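Local coordinates for solute binding protein MsmE (Bacillus subtilis subsp. subtilis str. 168, PDB 4R6H) that binds melibiose, raffinose and stachyose and serves as the solute-binding component of the ABC transporter that imports these sugars, at residues P333-P346 with L349-Y362. Residues are numbered along the deposited sequence; the frame is centred on the assembly and turned at random. Where two conformers were deposited one is given.
Sequences PANAKQMAEATSLP and LTNVKADIFYANDY
Glu341 OE2 is gripped by two donors, one from each segment. The backbone N of Asp355 reaches it at 2.8 Å in a nearly straight bond (N-H...O 165°), on the anti side and tilted 30° from the carboxylate plane. Lys337 NZ, one helical turn before Glu341, meets OE2 on the syn side at 2.8 Å in a salt bridge. The lysine runs extended from its backbone with CG anti to N, then bends at chi4 (-71°) to turn its ammonium onto the carboxylate; its CE passes Lys353 O. Asp355, centre of an inverse gamma turn, sets its carboxylate almost perpendicular to that of Glu341, with Asp355 OD2 5.1 Å from Glu341 OE2.

Toward the start of helix 333-343, Val352 points its two methyls at the first turn: CG1 lies against the backbone of Lys337, while Val352 CG2 packs on Ala336 CB at 4.0 Å and near Pro333. One turn on, Ala340 CB and Ala354 CB touch at 3.9 Å, small side chains consistent with the close approach of the returning chain to the helix. The helix ends in a Schellman motif at Ser344, whose phi is positive and whose OG bonds Gln276. Ile356 sits against this exit: CG2 faces the Leu345 backbone, and Ile356 CD1 meets Pro346 CD at 3.6 Å, the side chains crossing at about a right angle. The same CG-CD edge of Pro346 also reaches the Tyr362 ring, with Pro346 CG 4.0 Å from Tyr362 CD2; the tyrosine OH bonds Lys142 O. A water links Ser344 O to the N of Tyr358, the N-cap of helix 359-364.

The return segment is thus tied to the helix mainly by apolar packing, with one charge-backed backbone bond at the more exposed edge; Lys337 probably favours an ionised Glu341 and may partly offset the nearby Asp355 charge.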
# COMPACT_ATOMS: atom_id res chain seq x y z
N PRO A 333 9.42 -21.31 5.83
CA PRO A 333 8.92 -20.44 6.90
C PRO A 333 9.97 -19.57 7.63
O PRO A 333 9.71 -18.40 7.88
CB PRO A 333 8.30 -21.43 7.89
CG PRO A 333 7.92 -22.61 7.06
CD PRO A 333 8.91 -22.68 5.92
N ALA A 334 11.14 -20.08 7.94
CA ALA A 334 12.12 -19.25 8.62
C ALA A 334 12.55 -18.10 7.76
O ALA A 334 12.71 -16.98 8.25
CB ALA A 334 13.34 -20.04 9.06
N ASN A 335 12.75 -18.37 6.46
CA ASN A 335 13.12 -17.30 5.54
C ASN A 335 12.00 -16.28 5.31
O ASN A 335 12.23 -15.06 5.28
CB ASN A 335 13.59 -17.87 4.21
CG ASN A 335 14.83 -18.74 4.36
OD1 ASN A 335 15.62 -18.53 5.27
ND2 ASN A 335 15.02 -19.68 3.46
N ALA A 336 10.79 -16.77 5.16
CA ALA A 336 9.65 -15.88 4.94
C ALA A 336 9.41 -15.02 6.15
O ALA A 336 9.08 -13.84 6.02
CB ALA A 336 8.41 -16.66 4.59
N LYS A 337 9.62 -15.58 7.34
CA LYS A 337 9.45 -14.79 8.57
C LYS A 337 10.49 -13.68 8.66
O LYS A 337 10.18 -12.51 8.93
CB LYS A 337 9.52 -15.72 9.80
CG LYS A 337 9.33 -15.04 11.15
CD LYS A 337 9.37 -16.09 12.25
CE LYS A 337 9.06 -15.53 13.62
NZ LYS A 337 10.14 -14.67 14.15
N GLN A 338 11.74 -14.04 8.38
CA GLN A 338 12.82 -13.08 8.39
C GLN A 338 12.62 -11.93 7.41
O GLN A 338 12.73 -10.74 7.75
CB GLN A 338 14.15 -13.80 8.16
CG GLN A 338 15.35 -12.90 8.21
CD GLN A 338 16.64 -13.67 7.98
OE1 GLN A 338 16.62 -14.88 7.89
NE2 GLN A 338 17.73 -12.94 7.83
N MET A 339 12.30 -12.28 6.17
CA MET A 339 12.08 -11.25 5.17
C MET A 339 10.88 -10.35 5.53
O MET A 339 10.98 -9.14 5.45
CB MET A 339 11.92 -11.86 3.79
CG MET A 339 11.93 -10.89 2.64
SD MET A 339 13.55 -10.11 2.35
CE MET A 339 13.31 -8.45 2.97
N ALA A 340 9.76 -10.96 5.95
CA ALA A 340 8.60 -10.17 6.31
C ALA A 340 8.88 -9.21 7.46
O ALA A 340 8.51 -8.03 7.40
CB ALA A 340 7.42 -11.09 6.63
N GLU A 341 9.56 -9.70 8.49
CA GLU A 341 9.90 -8.81 9.59
C GLU A 341 10.74 -7.60 9.18
O GLU A 341 10.57 -6.49 9.68
CB GLU A 341 10.59 -9.61 10.70
CG GLU A 341 9.59 -10.49 11.44
CD GLU A 341 10.18 -11.43 12.48
OE1 GLU A 341 11.39 -11.34 12.77
OE2 GLU A 341 9.41 -12.26 13.02
N ALA A 342 11.65 -7.79 8.24
CA ALA A 342 12.45 -6.68 7.73
C ALA A 342 11.62 -5.59 7.05
O ALA A 342 12.00 -4.44 7.01
CB ALA A 342 13.50 -7.19 6.79
N THR A 343 10.46 -6.00 6.50
CA THR A 343 9.53 -5.10 5.84
C THR A 343 8.45 -4.53 6.75
O THR A 343 7.63 -3.71 6.29
CB THR A 343 8.79 -5.80 4.66
OG1 THR A 343 7.78 -6.70 5.16
CG2 THR A 343 9.78 -6.54 3.74
N SER A 344 8.43 -4.99 8.00
CA SER A 344 7.46 -4.57 9.02
C SER A 344 6.02 -4.91 8.65
O SER A 344 5.08 -4.27 9.13
CB SER A 344 7.60 -3.07 9.35
OG SER A 344 8.93 -2.83 9.83
N LEU A 345 5.84 -5.96 7.86
CA LEU A 345 4.52 -6.34 7.39
C LEU A 345 4.33 -7.82 7.50
O LEU A 345 5.32 -8.59 7.55
CB LEU A 345 4.34 -5.89 5.94
CG LEU A 345 4.18 -4.41 5.65
CD1 LEU A 345 4.24 -4.09 4.18
CD2 LEU A 345 2.86 -3.93 6.23
N PRO A 346 3.07 -8.27 7.46
CA PRO A 346 2.86 -9.72 7.51
C PRO A 346 3.38 -10.43 6.27
O PRO A 346 3.43 -9.85 5.18
CB PRO A 346 1.34 -9.87 7.54
CG PRO A 346 0.83 -8.54 7.93
CD PRO A 346 1.81 -7.52 7.47
N LEU A 349 1.99 -15.77 3.56
CA LEU A 349 1.68 -17.18 3.82
C LEU A 349 1.06 -17.35 5.18
O LEU A 349 1.48 -16.70 6.14
CB LEU A 349 2.92 -18.03 3.73
CG LEU A 349 3.73 -17.92 2.44
CD1 LEU A 349 5.04 -18.66 2.59
CD2 LEU A 349 2.93 -18.39 1.24
N THR A 350 0.08 -18.25 5.26
CA THR A 350 -0.67 -18.44 6.51
C THR A 350 0.14 -19.21 7.54
O THR A 350 -0.19 -19.15 8.74
CB THR A 350 -1.96 -19.21 6.22
OG1 THR A 350 -1.63 -20.47 5.62
CG2 THR A 350 -2.85 -18.42 5.34
N ASN A 351 1.18 -19.93 7.14
CA ASN A 351 1.97 -20.76 8.05
C ASN A 351 3.14 -19.98 8.64
O ASN A 351 4.04 -20.58 9.21
CB ASN A 351 2.50 -22.03 7.35
CG ASN A 351 3.42 -21.73 6.16
OD1 ASN A 351 3.18 -20.78 5.42
ND2 ASN A 351 4.42 -22.57 5.93
N VAL A 352 3.14 -18.66 8.44
CA VAL A 352 4.23 -17.81 8.88
C VAL A 352 3.67 -16.68 9.69
O VAL A 352 2.82 -15.91 9.23
CB VAL A 352 4.96 -17.18 7.68
CG1 VAL A 352 6.09 -16.28 8.17
CG2 VAL A 352 5.46 -18.26 6.76
N LYS A 353 4.12 -16.55 10.92
CA LYS A 353 3.61 -15.50 11.76
C LYS A 353 4.75 -14.57 12.12
O LYS A 353 5.44 -14.73 13.13
CB LYS A 353 2.89 -16.06 12.99
CG LYS A 353 1.54 -16.72 12.67
CD LYS A 353 0.50 -15.64 12.37
CE LYS A 353 -0.92 -16.18 12.30
NZ LYS A 353 -1.86 -15.08 11.93
N ALA A 354 4.95 -13.56 11.28
CA ALA A 354 6.00 -12.57 11.46
C ALA A 354 5.71 -11.75 12.72
O ALA A 354 4.58 -11.30 12.91
CB ALA A 354 6.08 -11.63 10.27
N ASP A 355 6.74 -11.56 13.54
CA ASP A 355 6.64 -10.82 14.78
C ASP A 355 6.84 -9.35 14.49
O ASP A 355 7.94 -8.83 14.55
CB ASP A 355 7.66 -11.37 15.77
CG ASP A 355 7.66 -10.66 17.10
OD1 ASP A 355 6.81 -9.82 17.33
OD2 ASP A 355 8.57 -10.92 17.92
N ILE A 356 5.75 -8.69 14.07
CA ILE A 356 5.79 -7.29 13.67
C ILE A 356 5.03 -6.44 14.70
O ILE A 356 4.17 -6.95 15.46
CB ILE A 356 5.22 -7.09 12.23
CG1 ILE A 356 3.72 -7.46 12.18
CG2 ILE A 356 6.02 -7.92 11.22
CD1 ILE A 356 3.05 -7.21 10.85
N PHE A 357 5.28 -5.14 14.65
CA PHE A 357 4.74 -4.23 15.65
C PHE A 357 3.21 -4.23 15.70
O PHE A 357 2.61 -4.26 16.81
CB PHE A 357 5.29 -2.82 15.46
CG PHE A 357 4.87 -1.89 16.54
CD1 PHE A 357 3.72 -1.15 16.41
CD2 PHE A 357 5.64 -1.75 17.68
CE1 PHE A 357 3.34 -0.28 17.43
CE2 PHE A 357 5.25 -0.87 18.69
CZ PHE A 357 4.12 -0.14 18.54
N TYR A 358 2.56 -4.26 14.54
CA TYR A 358 1.10 -4.22 14.51
C TYR A 358 0.44 -5.59 14.50
O TYR A 358 -0.76 -5.72 14.20
CB TYR A 358 0.61 -3.42 13.30
CG TYR A 358 0.97 -1.95 13.34
CD1 TYR A 358 0.70 -1.14 14.44
CD2 TYR A 358 1.53 -1.38 12.23
CE1 TYR A 358 1.02 0.22 14.41
CE2 TYR A 358 1.84 -0.03 12.19
CZ TYR A 358 1.57 0.75 13.30
OH TYR A 358 1.89 2.13 13.29
N ALA A 359 1.19 -6.64 14.85
CA ALA A 359 0.60 -7.97 14.82
C ALA A 359 -0.70 -8.10 15.66
O ALA A 359 -1.65 -8.77 15.21
CB ALA A 359 1.62 -9.01 15.31
N ASN A 360 -0.68 -7.44 16.83
CA ASN A 360 -1.82 -7.38 17.78
C ASN A 360 -3.10 -6.91 17.07
O ASN A 360 -4.15 -7.56 17.08
CB ASN A 360 -1.49 -6.50 19.04
CG ASN A 360 -1.31 -5.00 18.77
OD1 ASN A 360 -0.62 -4.55 17.81
ND2 ASN A 360 -1.92 -4.17 19.67
N ASP A 361 -2.95 -5.79 16.40
CA ASP A 361 -4.08 -5.16 15.69
C ASP A 361 -4.51 -5.96 14.49
O ASP A 361 -5.70 -6.06 14.21
CB ASP A 361 -3.69 -3.75 15.22
CG ASP A 361 -3.62 -2.75 16.37
OD1 ASP A 361 -4.41 -2.87 17.36
OD2 ASP A 361 -2.82 -1.82 16.30
N TYR A 362 -3.58 -6.55 13.75
CA TYR A 362 -4.02 -7.40 12.64
C TYR A 362 -4.81 -8.66 13.13
O TYR A 362 -5.72 -9.09 12.44
CB TYR A 362 -2.88 -7.77 11.70
CG TYR A 362 -2.38 -6.60 10.86
CD1 TYR A 362 -3.27 -5.79 10.15
CD2 TYR A 362 -1.03 -6.38 10.68
CE1 TYR A 362 -2.81 -4.75 9.36
CE2 TYR A 362 -0.57 -5.34 9.91
CZ TYR A 362 -1.44 -4.55 9.22
OH TYR A 362 -0.99 -3.53 8.41
O HOH W 1 4.03 -3.66 12.04